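Local coordinates for GTP-binding protein (Thermus thermophilus, PDB 2DBY) that binds GDP in a P-loop GTPase domain and probably hydrolyses ATP with magnesium and associates with the ribosome, at residues Phe18-Arg23 against Glu248-Ser253; Gly41-Glu46 against Arg273-Gly278; Glu144-Arg149 against Ala190-Glu195; Glu168-His173 against Lys178-Phe183. All blocks are in the same frame, centred on the assembly; numbering follows the deposited sequence.

Contact 1: residues Phe18-Arg23 against Glu248-Ser253; sequences FNALTR and ELAELS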
# COMPACT_ATOMS: atom_id res chain seq x y z
N PHE A 18 9.66 -11.48 -7.44
CA PHE A 18 10.08 -11.69 -6.06
C PHE A 18 11.58 -11.87 -5.86
O PHE A 18 12.05 -11.69 -4.74
CB PHE A 18 9.33 -12.83 -5.42
CG PHE A 18 8.12 -12.37 -4.74
CD1 PHE A 18 6.90 -12.36 -5.40
CD2 PHE A 18 8.21 -11.81 -3.47
CE1 PHE A 18 5.77 -11.79 -4.82
CE2 PHE A 18 7.10 -11.23 -2.88
CZ PHE A 18 5.87 -11.22 -3.56
N ASN A 19 12.33 -12.20 -6.89
CA ASN A 19 13.80 -12.27 -6.68
C ASN A 19 14.19 -10.84 -6.35
O ASN A 19 14.99 -10.57 -5.44
CB ASN A 19 14.58 -12.67 -7.95
CG ASN A 19 14.38 -14.11 -8.34
OD1 ASN A 19 14.16 -14.96 -7.49
ND2 ASN A 19 14.45 -14.39 -9.65
N ALA A 20 13.61 -9.90 -7.09
CA ALA A 20 13.92 -8.49 -6.88
C ALA A 20 13.48 -7.98 -5.51
O ALA A 20 14.20 -7.26 -4.82
CB ALA A 20 13.29 -7.66 -7.99
N LEU A 21 12.27 -8.36 -5.11
CA LEU A 21 11.74 -7.93 -3.85
C LEU A 21 12.54 -8.51 -2.69
O LEU A 21 12.80 -7.82 -1.71
CB LEU A 21 10.26 -8.36 -3.75
CG LEU A 21 9.34 -7.54 -4.65
CD1 LEU A 21 7.96 -8.20 -4.76
CD2 LEU A 21 9.20 -6.12 -4.06
N THR A 22 12.94 -9.78 -2.79
CA THR A 22 13.71 -10.35 -1.67
C THR A 22 15.08 -9.67 -1.57
O THR A 22 15.59 -9.45 -0.48
CB THR A 22 13.80 -11.88 -1.79
OG1 THR A 22 12.47 -12.41 -1.71
CG2 THR A 22 14.63 -12.48 -0.62
N ARG A 23 15.67 -9.31 -2.70
CA ARG A 23 16.95 -8.59 -2.63
C ARG A 23 16.73 -7.21 -1.98
O ARG A 23 17.48 -6.79 -1.09
CB ARG A 23 17.54 -8.42 -4.04
CG ARG A 23 18.07 -9.71 -4.63
CD ARG A 23 18.50 -9.49 -6.07
NE ARG A 23 19.17 -10.64 -6.69
CZ ARG A 23 20.45 -10.95 -6.48
NH1 ARG A 23 21.19 -10.20 -5.65
NH2 ARG A 23 21.00 -11.98 -7.12
N GLU A 248 17.44 -7.72 -12.30
CA GLU A 248 18.82 -7.38 -12.70
C GLU A 248 19.31 -6.13 -11.96
O GLU A 248 20.42 -6.10 -11.43
CB GLU A 248 18.88 -7.16 -14.21
CG GLU A 248 18.60 -8.45 -14.99
CD GLU A 248 18.34 -8.22 -16.46
OE1 GLU A 248 18.17 -7.05 -16.87
OE2 GLU A 248 18.27 -9.22 -17.22
N LEU A 249 18.49 -5.09 -11.91
CA LEU A 249 18.86 -3.86 -11.21
C LEU A 249 19.09 -4.05 -9.70
O LEU A 249 19.98 -3.41 -9.12
CB LEU A 249 17.81 -2.77 -11.41
CG LEU A 249 17.65 -2.24 -12.84
CD1 LEU A 249 16.34 -1.45 -12.95
CD2 LEU A 249 18.84 -1.34 -13.19
N ALA A 250 18.30 -4.92 -9.08
CA ALA A 250 18.38 -5.16 -7.64
C ALA A 250 19.70 -5.80 -7.23
O ALA A 250 20.06 -5.78 -6.07
CB ALA A 250 17.21 -6.05 -7.18
N GLU A 251 20.40 -6.39 -8.19
CA GLU A 251 21.70 -7.01 -7.90
C GLU A 251 22.79 -5.94 -7.79
O GLU A 251 23.87 -6.19 -7.22
CB GLU A 251 22.04 -7.98 -9.03
CG GLU A 251 23.11 -8.96 -8.71
CD GLU A 251 23.37 -9.93 -9.84
OE1 GLU A 251 22.41 -10.38 -10.49
OE2 GLU A 251 24.56 -10.25 -10.06
N LEU A 252 22.53 -4.77 -8.34
CA LEU A 252 23.51 -3.68 -8.32
C LEU A 252 23.35 -2.73 -7.14
O LEU A 252 22.35 -2.75 -6.43
CB LEU A 252 23.40 -2.86 -9.63
CG LEU A 252 23.57 -3.65 -10.93
CD1 LEU A 252 23.28 -2.72 -12.11
CD2 LEU A 252 24.99 -4.25 -11.02
N SER A 253 24.36 -1.90 -6.92
CA SER A 253 24.25 -0.90 -5.86
C SER A 253 23.18 0.08 -6.34
O SER A 253 22.91 0.18 -7.54
CB SER A 253 25.58 -0.16 -5.69
OG SER A 253 25.83 0.65 -6.82
O HOH W 1 20.81 -7.72 -4.29
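Arg-23 reaches across from the helix that follows the P-loop to lie beside Ala-250 and Glu-251, near the end of helix 243-250, which begins with residues that bind GDP. The contact therefore joins two helices of the Ras-like G domain that each start at the nucleotide, with Ala-20 about 10 Å from the bound GDP. Alanines suit the near point: the CB atoms of Ala-20 and Ala-250 are 4.3 Å apart, and their small size lets the backbones come close. The methyl of Ala-250 also supports the aliphatic part of Arg-23, whose CD lies 3.8 Å from Ala-250 CB. With CG opposite the carbonyl carbon (chi1 -72°) and the chain straight from there to NE, the guanidinium is carried past the methyl to Glu-251. The two long side chains run alongside one another in the same direction, and CG of Glu-251 lies over one face of the guanidinium, 3.8 Å from Arg-23 NH1. The flat groups are only 15° from parallel. The ion pair is nevertheless long, because the carboxylate lies off the guanidinium plane: Arg-23 NH2 and Glu-251 OE1 are 4.0 Å apart, with no N-H directed at the oxygen. A directed link comes instead at the guanidinium edge, where a water accepts from Arg-23 NH1 at 2.9 Å and donates to the backbone O of Ala-250 at 2.7 Å.

Contact 2: residues Gly41-Glu46 against Arg273-Gly278; sequences GVVPLE and RLARAG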
# COMPACT_ATOMS: atom_id res chain seq x y z
N GLY A 41 8.17 -9.38 2.87
CA GLY A 41 9.36 -8.54 2.91
C GLY A 41 8.93 -7.11 2.66
O GLY A 41 7.76 -6.86 2.39
N VAL A 42 9.87 -6.18 2.74
CA VAL A 42 9.51 -4.79 2.50
C VAL A 42 10.42 -4.16 1.46
O VAL A 42 11.52 -4.66 1.19
CB VAL A 42 9.60 -3.94 3.78
CG1 VAL A 42 8.70 -4.52 4.86
CG2 VAL A 42 11.02 -3.88 4.27
N VAL A 43 9.95 -3.06 0.88
CA VAL A 43 10.74 -2.32 -0.10
C VAL A 43 10.96 -0.94 0.51
O VAL A 43 10.01 -0.23 0.75
CB VAL A 43 9.98 -2.14 -1.44
CG1 VAL A 43 10.83 -1.28 -2.40
CG2 VAL A 43 9.67 -3.50 -2.08
N PRO A 44 12.22 -0.58 0.81
CA PRO A 44 12.50 0.74 1.39
C PRO A 44 12.01 1.80 0.38
O PRO A 44 12.31 1.70 -0.82
CB PRO A 44 14.03 0.74 1.52
CG PRO A 44 14.37 -0.72 1.72
CD PRO A 44 13.45 -1.39 0.69
N LEU A 45 11.29 2.81 0.87
CA LEU A 45 10.73 3.86 0.02
C LEU A 45 11.73 5.00 -0.07
O LEU A 45 12.11 5.59 0.94
CB LEU A 45 9.44 4.40 0.64
CG LEU A 45 8.08 4.23 -0.02
CD1 LEU A 45 7.11 5.19 0.67
CD2 LEU A 45 8.15 4.52 -1.52
N GLU A 46 12.19 5.30 -1.28
CA GLU A 46 13.15 6.37 -1.44
C GLU A 46 12.39 7.68 -1.27
O GLU A 46 11.25 7.81 -1.72
CB GLU A 46 13.80 6.27 -2.84
CG GLU A 46 14.82 5.15 -2.86
CD GLU A 46 15.31 4.77 -4.24
OE1 GLU A 46 15.35 5.65 -5.12
OE2 GLU A 46 15.68 3.59 -4.43
N ARG A 273 8.25 2.33 -8.13
CA ARG A 273 6.92 2.68 -8.63
C ARG A 273 5.87 1.81 -7.98
O ARG A 273 4.78 2.28 -7.64
CB ARG A 273 6.84 2.49 -10.15
CG ARG A 273 7.59 3.50 -10.99
CD ARG A 273 7.71 2.94 -12.42
NE ARG A 273 7.94 3.96 -13.43
CZ ARG A 273 7.02 4.83 -13.85
NH1 ARG A 273 5.79 4.81 -13.33
NH2 ARG A 273 7.32 5.72 -14.79
N LEU A 274 6.18 0.51 -7.83
CA LEU A 274 5.23 -0.42 -7.20
C LEU A 274 5.06 -0.08 -5.72
O LEU A 274 3.96 -0.12 -5.19
CB LEU A 274 5.74 -1.87 -7.34
CG LEU A 274 4.85 -2.95 -6.73
CD1 LEU A 274 3.46 -2.96 -7.37
CD2 LEU A 274 5.55 -4.31 -6.95
N ALA A 275 6.15 0.27 -5.05
CA ALA A 275 6.07 0.64 -3.65
C ALA A 275 5.17 1.88 -3.48
O ALA A 275 4.35 1.94 -2.56
CB ALA A 275 7.50 0.90 -3.09
N ARG A 276 5.33 2.85 -4.37
CA ARG A 276 4.53 4.08 -4.30
C ARG A 276 3.06 3.78 -4.62
O ARG A 276 2.16 4.41 -4.05
CB ARG A 276 5.08 5.14 -5.27
CG ARG A 276 6.39 5.80 -4.80
CD ARG A 276 6.70 7.09 -5.58
NE ARG A 276 6.78 6.88 -7.03
CZ ARG A 276 5.79 7.12 -7.88
NH1 ARG A 276 4.63 7.61 -7.44
NH2 ARG A 276 5.94 6.86 -9.17
N ALA A 277 2.82 2.83 -5.51
CA ALA A 277 1.45 2.46 -5.85
C ALA A 277 0.85 1.73 -4.65
O ALA A 277 -0.32 1.91 -4.32
CB ALA A 277 1.40 1.56 -7.10
N GLY A 278 1.67 0.92 -3.98
CA GLY A 278 1.19 0.21 -2.80
C GLY A 278 0.89 1.18 -1.67
O GLY A 278 -0.08 1.03 -0.93
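Between Val-43 and Leu-45, which both close on Ala-275 of helix 270-281, the backbone O of Pro-44 takes a hydrogen bond from NE2 of Gln-272, and OE1 of the same amide accepts from Glu-46 N. No hydrogen bond joins the two segments themselves. Helix 270-281 packs here on strand 40-44 of the G-domain sheet, which pairs antiparallel with strand 66-75. Ala-275 is the meeting point, its CB aimed at the strand. Val-43 brings CG1 to within 4.0 Å of Ala-275 CB, having this branch turned to the far side from its own backbone N (chi1 177°). Leu-45 approaches with its end: CD2 stands 4.0 Å from Ala-275 CB, so the one methyl is touched by two branched side chains. Beta-branched valine suits the strand, while the small alanine lets the helix settle close to it. In one of the two conformers of Arg-276, its CG lies 3.9 Å from Leu-45 CD2, the side chains crossing nearly at right angles, and its NE pairs with Glu-268; this part of the contact is therefore less certain. The contact proper is apolar and buried, so it depends on the close fit of methyl groups and not on directed bonds, with the hydrogen bonds to the Gln-272 amide lying beside it.

Contact 3: residues Glu144-Arg149 against Ala190-Glu195; sequences ERRLER and ARFLKE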
# COMPACT_ATOMS: atom_id res chain seq x y z
N GLU A 144 -24.15 -13.73 1.88
CA GLU A 144 -25.35 -14.54 2.16
C GLU A 144 -25.42 -14.80 3.66
O GLU A 144 -26.49 -14.69 4.27
CB GLU A 144 -25.30 -15.86 1.36
CG GLU A 144 -25.54 -15.61 -0.15
CD GLU A 144 -24.89 -16.62 -1.09
OE1 GLU A 144 -24.89 -16.36 -2.32
OE2 GLU A 144 -24.38 -17.66 -0.62
N ARG A 145 -24.28 -15.14 4.26
CA ARG A 145 -24.28 -15.38 5.70
C ARG A 145 -24.59 -14.12 6.49
O ARG A 145 -25.36 -14.15 7.44
CB ARG A 145 -22.92 -15.94 6.15
CG ARG A 145 -22.66 -17.36 5.71
CD ARG A 145 -21.37 -17.87 6.37
NE ARG A 145 -20.15 -17.32 5.78
CZ ARG A 145 -19.55 -17.81 4.69
NH1 ARG A 145 -20.05 -18.87 4.07
NH2 ARG A 145 -18.44 -17.25 4.24
N ARG A 146 -24.01 -12.98 6.10
CA ARG A 146 -24.28 -11.74 6.82
C ARG A 146 -25.71 -11.25 6.64
O ARG A 146 -26.31 -10.74 7.59
CB ARG A 146 -23.30 -10.63 6.38
CG ARG A 146 -21.83 -10.91 6.69
CD ARG A 146 -21.66 -11.36 8.14
NE ARG A 146 -21.92 -10.27 9.07
CZ ARG A 146 -22.25 -10.44 10.34
NH1 ARG A 146 -22.36 -11.67 10.84
NH2 ARG A 146 -22.43 -9.39 11.13
N LEU A 147 -26.28 -11.41 5.45
CA LEU A 147 -27.66 -10.95 5.23
C LEU A 147 -28.60 -11.67 6.19
O LEU A 147 -29.51 -11.06 6.76
CB LEU A 147 -28.10 -11.20 3.78
CG LEU A 147 -27.54 -10.21 2.73
CD1 LEU A 147 -27.81 -10.73 1.34
CD2 LEU A 147 -28.21 -8.83 2.92
N GLU A 148 -28.38 -12.96 6.38
CA GLU A 148 -29.22 -13.74 7.28
C GLU A 148 -29.06 -13.27 8.72
O GLU A 148 -30.05 -13.05 9.41
CB GLU A 148 -28.89 -15.23 7.19
CG GLU A 148 -29.00 -15.79 5.77
CD GLU A 148 -29.68 -17.16 5.71
OE1 GLU A 148 -29.66 -17.78 4.62
OE2 GLU A 148 -30.23 -17.61 6.74
N ARG A 149 -27.81 -13.13 9.17
CA ARG A 149 -27.51 -12.69 10.52
C ARG A 149 -27.96 -11.26 10.79
O ARG A 149 -28.58 -10.99 11.82
CB ARG A 149 -26.00 -12.79 10.79
CG ARG A 149 -25.52 -14.18 11.18
CD ARG A 149 -25.31 -14.25 12.69
NE ARG A 149 -26.52 -13.87 13.42
CZ ARG A 149 -26.56 -13.52 14.70
NH1 ARG A 149 -25.45 -13.50 15.42
NH2 ARG A 149 -27.72 -13.19 15.26
N ALA A 190 -19.72 1.93 4.27
CA ALA A 190 -18.47 2.03 5.01
C ALA A 190 -18.54 1.26 6.33
O ALA A 190 -17.58 0.58 6.71
CB ALA A 190 -18.13 3.49 5.26
N ARG A 191 -19.67 1.37 7.04
CA ARG A 191 -19.80 0.66 8.32
C ARG A 191 -19.81 -0.85 8.09
O ARG A 191 -19.22 -1.62 8.84
CB ARG A 191 -21.08 1.07 9.04
CG ARG A 191 -21.07 2.49 9.56
CD ARG A 191 -22.38 2.80 10.27
NE ARG A 191 -22.64 1.87 11.36
CZ ARG A 191 -23.81 1.76 11.99
NH1 ARG A 191 -24.82 2.53 11.62
NH2 ARG A 191 -23.97 0.89 12.98
N PHE A 192 -20.49 -1.27 7.04
CA PHE A 192 -20.55 -2.69 6.76
C PHE A 192 -19.15 -3.26 6.43
O PHE A 192 -18.75 -4.30 6.96
CB PHE A 192 -21.49 -2.97 5.58
CG PHE A 192 -21.49 -4.41 5.16
CD1 PHE A 192 -22.23 -5.35 5.88
CD2 PHE A 192 -20.67 -4.84 4.13
CE1 PHE A 192 -22.16 -6.70 5.58
CE2 PHE A 192 -20.58 -6.19 3.81
CZ PHE A 192 -21.33 -7.13 4.54
N LEU A 193 -18.41 -2.57 5.57
CA LEU A 193 -17.11 -3.09 5.15
C LEU A 193 -16.05 -3.06 6.26
O LEU A 193 -15.10 -3.84 6.22
CB LEU A 193 -16.61 -2.34 3.91
CG LEU A 193 -17.38 -2.63 2.60
CD1 LEU A 193 -16.87 -1.75 1.47
CD2 LEU A 193 -17.21 -4.12 2.25
N LYS A 194 -16.23 -2.19 7.24
CA LYS A 194 -15.30 -2.13 8.36
C LYS A 194 -15.52 -3.40 9.18
O LYS A 194 -14.57 -4.04 9.61
CB LYS A 194 -15.58 -0.90 9.23
CG LYS A 194 -14.58 -0.71 10.37
CD LYS A 194 -14.98 0.47 11.26
CE LYS A 194 -14.11 0.56 12.51
NZ LYS A 194 -14.69 1.47 13.54
N GLU A 195 -16.78 -3.78 9.36
CA GLU A 195 -17.11 -4.97 10.12
C GLU A 195 -16.86 -6.26 9.34
O GLU A 195 -16.41 -7.26 9.91
CB GLU A 195 -18.58 -4.94 10.56
CG GLU A 195 -19.08 -6.26 11.13
CD GLU A 195 -20.42 -6.13 11.85
OE1 GLU A 195 -20.52 -5.25 12.74
OE2 GLU A 195 -21.35 -6.90 11.54
O HOH W 2 -21.75 -7.45 8.92
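Arg-146 and Glu-195 meet at nearly a right angle, one from each of two helices in the helical arm that projects from the G domain. Helix 124-156 runs antiparallel to helix 161-175 in a predicted coiled coil, and helix 187-195 lies beside this hairpin. The guanidinium and carboxylate planes are inclined at 62°, so the acid offers a single oxygen rather than a matched pair. That oxygen, Glu-195 OE2, sits at the guanidinium edge 2.7 Å from Arg-146 NH2. The salt bridge is short, but its hydrogen bond is weak, bent to 128° at the hydrogen. Bends at chi2 (-49°) and chi3 curl the arginine chain so that it runs along its helix, while the acid stretches out beyond its CG to meet it. Closer to the backbone of Arg-146 the contact turns apolar: Arg-146 CB lies 4.2 Å from Phe-192 CE1, approaching the edge of the ring near its plane. The aromatic ring suits a place between helices, for it also packs on Leu-143, Leu-150 and Leu-170. Arg-160 of the hairpin forms a second salt bridge with Glu-195 OE2, so the carboxylate gathers two arginines and probably offsets their charges. A water completes the grip, lying in the guanidinium plane, accepting from Arg-146 NE at 2.8 Å and donating to Glu-195 OE2 at 2.7 Å.

Contact 4: residues Glu168-His173 against Lys178-Phe183; sequences EGLYVH and KPARTF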
# COMPACT_ATOMS: atom_id res chain seq x y z
N GLU A 168 -27.45 -5.51 1.31
CA GLU A 168 -28.43 -5.79 0.24
C GLU A 168 -27.92 -5.21 -1.07
O GLU A 168 -28.03 -5.84 -2.13
CB GLU A 168 -29.79 -5.11 0.55
CG GLU A 168 -30.57 -5.57 1.80
CD GLU A 168 -31.31 -6.88 1.62
OE1 GLU A 168 -32.11 -7.24 2.52
OE2 GLU A 168 -31.09 -7.56 0.58
N GLY A 169 -27.37 -3.99 -1.00
CA GLY A 169 -26.88 -3.33 -2.21
C GLY A 169 -25.65 -4.01 -2.76
O GLY A 169 -25.55 -4.24 -3.96
N LEU A 170 -24.71 -4.34 -1.89
CA LEU A 170 -23.49 -5.03 -2.31
C LEU A 170 -23.85 -6.37 -2.93
O LEU A 170 -23.23 -6.79 -3.88
CB LEU A 170 -22.56 -5.22 -1.11
CG LEU A 170 -21.86 -3.91 -0.69
CD1 LEU A 170 -21.36 -3.98 0.73
CD2 LEU A 170 -20.71 -3.63 -1.67
N TYR A 171 -24.86 -7.05 -2.39
CA TYR A 171 -25.21 -8.35 -2.95
C TYR A 171 -25.68 -8.23 -4.41
O TYR A 171 -25.35 -9.06 -5.24
CB TYR A 171 -26.27 -9.03 -2.09
CG TYR A 171 -26.41 -10.51 -2.39
CD1 TYR A 171 -25.37 -11.39 -2.10
CD2 TYR A 171 -27.60 -11.02 -2.91
CE1 TYR A 171 -25.52 -12.77 -2.34
CE2 TYR A 171 -27.74 -12.37 -3.15
CZ TYR A 171 -26.71 -13.24 -2.86
OH TYR A 171 -26.86 -14.58 -3.08
N VAL A 172 -26.46 -7.19 -4.71
CA VAL A 172 -26.91 -6.96 -6.09
C VAL A 172 -25.69 -6.75 -7.00
O VAL A 172 -25.60 -7.32 -8.10
CB VAL A 172 -27.77 -5.68 -6.18
CG1 VAL A 172 -28.00 -5.27 -7.65
CG2 VAL A 172 -29.10 -5.93 -5.49
N HIS A 173 -24.77 -5.91 -6.52
CA HIS A 173 -23.54 -5.55 -7.25
C HIS A 173 -22.67 -6.78 -7.53
O HIS A 173 -22.24 -7.00 -8.68
CB HIS A 173 -22.78 -4.53 -6.39
CG HIS A 173 -21.63 -3.86 -7.08
ND1 HIS A 173 -21.79 -2.89 -8.05
CD2 HIS A 173 -20.29 -3.95 -6.87
CE1 HIS A 173 -20.61 -2.40 -8.39
NE2 HIS A 173 -19.68 -3.04 -7.69
N LYS A 178 -19.56 -7.74 -10.21
CA LYS A 178 -18.78 -6.52 -9.94
C LYS A 178 -18.17 -6.53 -8.53
O LYS A 178 -18.79 -6.98 -7.57
CB LYS A 178 -19.66 -5.29 -10.14
CG LYS A 178 -20.17 -5.23 -11.60
CD LYS A 178 -21.44 -4.45 -11.75
CE LYS A 178 -22.05 -4.72 -13.14
NZ LYS A 178 -23.34 -3.99 -13.31
N PRO A 179 -16.95 -6.04 -8.39
CA PRO A 179 -16.30 -6.04 -7.07
C PRO A 179 -16.83 -5.02 -6.08
O PRO A 179 -17.26 -3.94 -6.47
CB PRO A 179 -14.83 -5.78 -7.41
CG PRO A 179 -14.94 -4.88 -8.65
CD PRO A 179 -16.11 -5.41 -9.43
N ALA A 180 -16.73 -5.34 -4.79
CA ALA A 180 -17.22 -4.41 -3.77
C ALA A 180 -16.46 -3.08 -3.86
O ALA A 180 -17.03 -2.03 -3.56
CB ALA A 180 -17.09 -5.02 -2.35
N ARG A 181 -15.22 -3.10 -4.33
CA ARG A 181 -14.44 -1.86 -4.36
C ARG A 181 -15.01 -0.79 -5.31
O ARG A 181 -14.71 0.40 -5.13
CB ARG A 181 -12.96 -2.15 -4.70
CG ARG A 181 -12.68 -2.36 -6.21
CD ARG A 181 -11.24 -2.95 -6.40
NE ARG A 181 -11.17 -4.38 -6.10
CZ ARG A 181 -11.34 -5.36 -6.99
NH1 ARG A 181 -11.59 -5.11 -8.26
NH2 ARG A 181 -11.27 -6.63 -6.60
N THR A 182 -15.83 -1.18 -6.29
CA THR A 182 -16.42 -0.19 -7.20
C THR A 182 -17.83 0.22 -6.81
O THR A 182 -18.47 1.00 -7.51
CB THR A 182 -16.48 -0.67 -8.66
OG1 THR A 182 -17.19 -1.92 -8.75
CG2 THR A 182 -15.06 -0.80 -9.25
N PHE A 183 -18.33 -0.31 -5.70
CA PHE A 183 -19.67 0.09 -5.25
C PHE A 183 -19.54 1.53 -4.75
O PHE A 183 -18.57 1.88 -4.08
CB PHE A 183 -20.14 -0.83 -4.13
CG PHE A 183 -21.62 -0.72 -3.85
CD1 PHE A 183 -22.53 -1.44 -4.63
CD2 PHE A 183 -22.09 0.12 -2.86
CE1 PHE A 183 -23.90 -1.32 -4.42
CE2 PHE A 183 -23.47 0.26 -2.63
CZ PHE A 183 -24.38 -0.46 -3.42
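The turn that ends helix 161-175 and leads into a short 3-10 segment folds back here on the helix, with the ring of His-173 held between Lys-178 and Phe-183. Lys-178 N donates to His-173 O at 3.2 Å, closing the reversal of the chain. In His-173, CG stands opposite the backbone N (chi1 -169°), which swings the imidazole over the returning loop. One face receives CB of Lys-178 in a CH-pi contact, 3.5 Å from the ring centroid; the amine of this lysine runs on to a salt bridge with Glu-176. On the opposite face Phe-183 presents its edge in a T-shaped pair, the planes 87° apart and the centroids separated by 5.2 Å. At the rim of the imidazole, NE2 is shared by two oxygens: Thr-182 OG1 at 2.9 Å in a hydrogen bond, and Pro-179 O at 2.9 Å in a weak one, bent to 122°. The phenyl ring is covered on a face by Leu-170, whose CD2 lies 3.7 Å from Phe-183 CG and also touches Ala-180 CB. Gly-169 suits its place because a CB there would run into Phe-183 CZ; CE1 of the same ring already lies 3.4 Å from Gly-169 O. Were His-173 replaced by an alanine, Thr-182 OG1 and Pro-179 O would probably lose this partner, and a gap would open between Lys-178 CB and the Phe-183 edge. A flat, polar-edged ring thus meets two needs at one position, CH-pi and edge-to-face contacts on its faces and hydrogen bonding at its rim, tying the loop to the helix.

In the fold
Contacts 1 and 2 belong to the nucleotide-binding core, their centres about 13 Å apart, and touch where Leu-21 of helix 14-25 packs on Val-43 of strand 40-44. Their segments alternate along the chain, each bringing an early element to a helix more than 220 residues later. Between those elements comes the helical arm: contact 3 is nested inside both loops, and contact 4 inside contact 3. Helix 161-175 of contact 4 packs against both helices of contact 3; the two centres are about 12 Å apart. The centres of contacts 1 and 3 are about 42 Å apart, on opposite sides of the chain's centre. The domain thus closes its core around an inserted arm that is packed locally.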